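Local coordinates for probable sugar ABC transporter, sugar-binding protein (Streptococcus pneumoniae, PDB 2W7Y) that binds the blood group A-trisaccharide as the solute-binding protein of a probable sugar ABC transporter, presumably delivering glycans for uptake, at residues H48-D51 against A56-M59; H44-H47 against E52-V55. All coordinates share one frame; numbering follows the deposited sequence.

Interaction 1 (H48-D51 against A56-M59); sequences HSED and AKTM. With FUC (alpha-L-fucopyranose), chain C.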
loop_
_atom_site.group_PDB
_atom_site.type_symbol
_atom_site.label_atom_id
_atom_site.label_comp_id
_atom_site.label_asym_id
_atom_site.label_seq_id
_atom_site.Cartn_x
_atom_site.Cartn_y
_atom_site.Cartn_z
ATOM N N HIS A 48 -10.318 -14.223 4.551
ATOM C CA HIS A 48 -9.793 -15.393 3.856
ATOM C C HIS A 48 -9.760 -16.643 4.726
ATOM O O HIS A 48 -9.410 -16.582 5.909
ATOM C CB HIS A 48 -8.378 -15.098 3.336
ATOM C CG HIS A 48 -8.254 -13.778 2.638
ATOM N ND1 HIS A 48 -8.112 -13.667 1.271
ATOM C CD2 HIS A 48 -8.267 -12.512 3.119
ATOM C CE1 HIS A 48 -8.036 -12.391 0.941
ATOM N NE2 HIS A 48 -8.131 -11.669 2.043
ATOM N N SER A 49 -10.134 -17.772 4.131
ATOM C CA SER A 49 -9.927 -19.067 4.758
ATOM C C SER A 49 -8.423 -19.277 4.869
ATOM O O SER A 49 -7.662 -18.806 4.019
ATOM C CB SER A 49 -10.563 -20.184 3.932
ATOM O OG SER A 49 -9.830 -20.442 2.749
ATOM N N GLU A 50 -7.994 -19.981 5.913
ATOM C CA GLU A 50 -6.563 -20.182 6.150
ATOM C C GLU A 50 -5.872 -20.972 5.035
ATOM O O GLU A 50 -4.647 -20.955 4.924
ATOM C CB GLU A 50 -6.298 -20.787 7.531
ATOM C CG GLU A 50 -6.991 -22.101 7.807
ATOM C CD GLU A 50 -6.671 -22.640 9.187
ATOM O OE1 GLU A 50 -7.469 -23.446 9.703
ATOM O OE2 GLU A 50 -5.625 -22.260 9.760
ATOM N N ASP A 51 -6.670 -21.632 4.199
ATOM C CA ASP A 51 -6.162 -22.335 3.024
ATOM C C ASP A 51 -5.935 -21.438 1.799
ATOM O O ASP A 51 -5.144 -21.787 0.919
ATOM C CB ASP A 51 -7.062 -23.521 2.673
ATOM C CG ASP A 51 -6.689 -24.792 3.435
ATOM O OD1 ASP A 51 -5.681 -24.795 4.177
ATOM O OD2 ASP A 51 -7.407 -25.803 3.281
ATOM N N ALA A 56 -4.733 -14.086 7.149
ATOM C CA ALA A 56 -6.053 -13.631 7.585
ATOM C C ALA A 56 -6.472 -14.279 8.907
ATOM O O ALA A 56 -6.978 -13.598 9.804
ATOM C CB ALA A 56 -7.086 -13.900 6.505
ATOM N N LYS A 57 -6.241 -15.587 9.018
ATOM C CA LYS A 57 -6.553 -16.361 10.215
ATOM C C LYS A 57 -5.724 -15.889 11.411
ATOM O O LYS A 57 -6.245 -15.763 12.523
ATOM C CB LYS A 57 -6.306 -17.851 9.949
ATOM C CG LYS A 57 -7.254 -18.797 10.671
ATOM C CD LYS A 57 -6.784 -19.122 12.070
ATOM C CE LYS A 57 -7.868 -19.823 12.863
ATOM N NZ LYS A 57 -7.388 -20.172 14.221
ATOM N N THR A 58 -4.435 -15.636 11.175
ATOM C CA THR A 58 -3.542 -15.076 12.186
ATOM C C THR A 58 -4.090 -13.747 12.713
ATOM O O THR A 58 -4.146 -13.536 13.926
ATOM C CB THR A 58 -2.117 -14.870 11.631
ATOM O OG1 THR A 58 -1.608 -16.114 11.133
ATOM C CG2 THR A 58 -1.180 -14.340 12.709
HETATM N N MSE A 59 -4.505 -12.872 11.798
HETATM C CA MSE A 59 -5.077 -11.573 12.153
HETATM C C MSE A 59 -6.361 -11.715 12.964
HETATM O O MSE A 59 -6.527 -11.039 13.976
HETATM C CB MSE A 59 -5.353 -10.736 10.902
HETATM C CG MSE A 59 -4.125 -10.318 10.130
HETATM SE SE MSE A 59 -2.937 -9.140 11.122
HETATM C CE MSE A 59 -1.983 -8.463 9.597
HETATM C C1 FUC C . -5.392 -5.858 1.687
HETATM C C2 FUC C . -6.049 -6.954 0.845
HETATM C C3 FUC C . -6.230 -8.215 1.693
HETATM C C4 FUC C . -7.069 -7.893 2.930
HETATM C C5 FUC C . -6.419 -6.737 3.698
HETATM C C6 FUC C . -7.258 -6.271 4.883
HETATM O O2 FUC C . -5.242 -7.238 -0.271
HETATM O O3 FUC C . -6.802 -9.264 0.941
HETATM O O4 FUC C . -8.390 -7.551 2.553
HETATM O O5 FUC C . -6.159 -5.620 2.859
#

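Interaction 2 (H44-H47 against E52-V55); sequences HGYH and EWPV. With FUC (alpha-L-fucopyranose), chain C; GAL (beta-D-galactopyranose), chain B.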
loop_
_atom_site.group_PDB
_atom_site.type_symbol
_atom_site.label_atom_id
_atom_site.label_comp_id
_atom_site.label_asym_id
_atom_site.label_seq_id
_atom_site.Cartn_x
_atom_site.Cartn_y
_atom_site.Cartn_z
ATOM N N HIS A 44 -12.785 -5.220 9.264
ATOM C CA HIS A 44 -11.487 -5.523 8.643
ATOM C C HIS A 44 -11.668 -6.359 7.368
ATOM O O HIS A 44 -12.747 -6.901 7.131
ATOM C CB HIS A 44 -10.573 -6.245 9.634
ATOM C CG HIS A 44 -11.057 -7.608 10.021
ATOM N ND1 HIS A 44 -11.899 -7.824 11.092
ATOM C CD2 HIS A 44 -10.819 -8.826 9.477
ATOM C CE1 HIS A 44 -12.159 -9.116 11.191
ATOM N NE2 HIS A 44 -11.516 -9.746 10.224
ATOM N N GLY A 45 -10.617 -6.464 6.557
ATOM C CA GLY A 45 -10.680 -7.221 5.307
ATOM C C GLY A 45 -10.011 -8.589 5.324
ATOM O O GLY A 45 -9.734 -9.165 4.272
ATOM N N TYR A 46 -9.759 -9.121 6.515
ATOM C CA TYR A 46 -9.160 -10.446 6.651
ATOM C C TYR A 46 -10.249 -11.516 6.761
ATOM O O TYR A 46 -10.540 -12.030 7.841
ATOM C CB TYR A 46 -8.188 -10.484 7.833
ATOM C CG TYR A 46 -7.026 -9.519 7.698
ATOM C CD1 TYR A 46 -5.947 -9.804 6.858
ATOM C CD2 TYR A 46 -7.009 -8.320 8.405
ATOM C CE1 TYR A 46 -4.881 -8.914 6.727
ATOM C CE2 TYR A 46 -5.943 -7.425 8.284
ATOM C CZ TYR A 46 -4.884 -7.728 7.443
ATOM O OH TYR A 46 -3.828 -6.848 7.309
ATOM N N HIS A 47 -10.846 -11.830 5.610
ATOM C CA HIS A 47 -11.986 -12.749 5.497
ATOM C C HIS A 47 -11.559 -14.135 5.018
ATOM O O HIS A 47 -12.334 -15.086 5.069
ATOM C CB HIS A 47 -13.002 -12.176 4.508
ATOM C CG HIS A 47 -12.428 -11.894 3.152
ATOM N ND1 HIS A 47 -12.284 -12.868 2.187
ATOM C CD2 HIS A 47 -11.959 -10.748 2.602
ATOM C CE1 HIS A 47 -11.752 -12.335 1.101
ATOM N NE2 HIS A 47 -11.546 -11.050 1.326
ATOM N N GLU A 52 -6.615 -20.291 1.738
ATOM C CA GLU A 52 -6.347 -19.314 0.669
ATOM C C GLU A 52 -5.343 -18.226 1.088
ATOM O O GLU A 52 -4.531 -17.788 0.270
ATOM C CB GLU A 52 -7.640 -18.736 0.053
ATOM C CG GLU A 52 -8.517 -17.911 0.987
ATOM C CD GLU A 52 -9.955 -17.747 0.499
ATOM O OE1 GLU A 52 -10.242 -17.971 -0.699
ATOM O OE2 GLU A 52 -10.809 -17.390 1.333
ATOM N N TRP A 53 -5.398 -17.811 2.354
ATOM C CA TRP A 53 -4.435 -16.861 2.924
ATOM C C TRP A 53 -4.343 -17.023 4.449
ATOM O O TRP A 53 -5.166 -16.468 5.181
ATOM C CB TRP A 53 -4.794 -15.412 2.546
ATOM C CG TRP A 53 -3.655 -14.426 2.679
ATOM C CD1 TRP A 53 -2.330 -14.663 2.440
ATOM C CD2 TRP A 53 -3.752 -13.041 3.044
ATOM N NE1 TRP A 53 -1.596 -13.520 2.647
ATOM C CE2 TRP A 53 -2.443 -12.509 3.018
ATOM C CE3 TRP A 53 -4.815 -12.202 3.402
ATOM C CZ2 TRP A 53 -2.167 -11.171 3.337
ATOM C CZ3 TRP A 53 -4.541 -10.870 3.718
ATOM C CH2 TRP A 53 -3.224 -10.370 3.681
ATOM N N PRO A 54 -3.346 -17.799 4.927
ATOM C CA PRO A 54 -3.126 -18.073 6.356
ATOM C C PRO A 54 -2.976 -16.820 7.220
ATOM O O PRO A 54 -3.262 -16.867 8.420
ATOM C CB PRO A 54 -1.816 -18.871 6.365
ATOM C CG PRO A 54 -1.738 -19.484 5.030
ATOM C CD PRO A 54 -2.351 -18.492 4.088
ATOM N N VAL A 55 -2.529 -15.722 6.610
ATOM C CA VAL A 55 -2.333 -14.440 7.294
ATOM C C VAL A 55 -3.640 -13.911 7.888
ATOM O O VAL A 55 -3.652 -13.372 8.999
ATOM C CB VAL A 55 -1.692 -13.381 6.351
ATOM C CG1 VAL A 55 -1.762 -11.980 6.953
ATOM C CG2 VAL A 55 -0.245 -13.752 6.024
HETATM C C1 FUC C . -5.392 -5.858 1.687
HETATM C C2 FUC C . -6.049 -6.954 0.845
HETATM C C3 FUC C . -6.230 -8.215 1.693
HETATM C C4 FUC C . -7.069 -7.893 2.930
HETATM C C5 FUC C . -6.419 -6.737 3.698
HETATM C C6 FUC C . -7.258 -6.271 4.883
HETATM O O2 FUC C . -5.242 -7.238 -0.271
HETATM O O3 FUC C . -6.802 -9.264 0.941
HETATM O O4 FUC C . -8.390 -7.551 2.553
HETATM O O5 FUC C . -6.159 -5.620 2.859
HETATM C C1 GAL B . -2.571 -5.902 3.791
HETATM C C2 GAL B . -3.281 -5.201 2.632
HETATM C C3 GAL B . -2.271 -4.487 1.729
HETATM C C4 GAL B . -1.281 -3.639 2.535
HETATM C C5 GAL B . -0.652 -4.512 3.630
HETATM C C6 GAL B . 0.369 -3.782 4.506
HETATM O O1 GAL B . -3.534 -6.304 4.738
HETATM O O2 GAL B . -3.992 -6.177 1.899
HETATM O O3 GAL B . -2.950 -3.703 0.775
HETATM O O4 GAL B . -1.961 -2.531 3.079
HETATM O O5 GAL B . -1.673 -5.040 4.456
HETATM O O6 GAL B . 1.232 -4.736 5.099
#

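Interaction 1 (H48-D51 against A56-M59)
The loop joining strand 39-44 to helix 54-69 lines the glycan pocket, and here its outer part, His48-Asp51, folds back on the first turns of that helix, where His48 meets Ala56 and Glu50 meets Lys57. Ala56 points its methyl group at the loop: its CB lies 3.6 Å from His48 CB and equally far from the carbonyl oxygen of His48, so backbone and side chain of the histidine both rest on one small residue. With CG anti to the carbonyl carbon (chi1 -47°), the imidazole extends past that methyl, which approaches the ring obliquely, and reaches the sugar. There NE2 lies 3.0 Å from O3 of the fucose in a hydrogen bond; O3 sits at the ring edge, near its plane. In this beta-loop-alpha connection of a sugar-binding protein, the helix thus backs a pocket residue through van der Waals contact, with no hydrogen bond between the two segments. Farther from the sugar, Glu50 and Lys57 run side by side in the same direction, CB to CB at 3.8 Å, and Glu50 OE2 comes within 3.9 Å of Lys57 CG. Their charged ends do not pair: Glu50 OE2 and Lys57 NZ remain 5.2 Å apart, and the ammonium group forms its salt bridge with Asp61.

Interaction 2 (H44-H47 against E52-V55)
Tyr46 is the centre of an inverse gamma turn, closed by a weak 3.2 Å bond from His47 N to Gly45 O, and its CA lies 7.9 Å from that of Val55, a separation bridged by side chains. The turn follows the end of strand 39-44, and residues 52-55 lead into helix 54-69; together they form part of the glycan pocket, with Gly45, Tyr46 and Trp53 all belonging to it. Tyr46 and Trp53 make the main contact. Their planes are near parallel, at 26°, but the tyrosine ring and the six-membered ring of the indole are slid apart, with centroids 5.8 Å from each other, and barely overlap. Contact is accordingly made at the rims, where Trp53 CZ3 lies 3.6 Å from Tyr46 CD1, near the plane of the phenol ring. The Trp53 CB already points toward the tyrosine segment, and with CG anti to the backbone N (chi1 -161°) the indole's six-membered ring comes to lie beside the phenol. Val55 adds a looser apolar touch from CG1 to Tyr46 CE1, while its CB lies over one face of the indole, toward the rim. Both sugars meet this aromatic pair. The C6 methyl of the fucose sits 3.7 Å above the plane of the Tyr46 ring, over its centre, and Trp53 CZ3 packs against fucose C3. Two polar contacts add direction: the fucose O4 hydroxyl donates to Gly45 O, and Tyr46 OH, which also makes a weak bond to Gln155, forms a hydrogen bond of 2.6 Å with galactose O1.

How the interactions relate
Both contacts pack the connection after strand 39-44 against the start of helix 54-69, their centres about 4 Å apart. Along the chain the order is 44-47, 48-51, 52-55, 56-59, so the partners interleave: each segment of interaction 1 directly follows one of interaction 2. They also touch in space. The rings of His48 and Trp53 meet edge-to-face, with His48 CD2 3.5 Å from Trp53 CE3, and Met59 CE packs 3.4 Å from Tyr46 OH. NH1 of Arg60, on the shared helix, hydrogen-bonds to the carbonyl oxygens of both Tyr46 and His48. This single connection consequently presents several pocket residues to the same fucose, while interaction 2 alone also reaches the galactose.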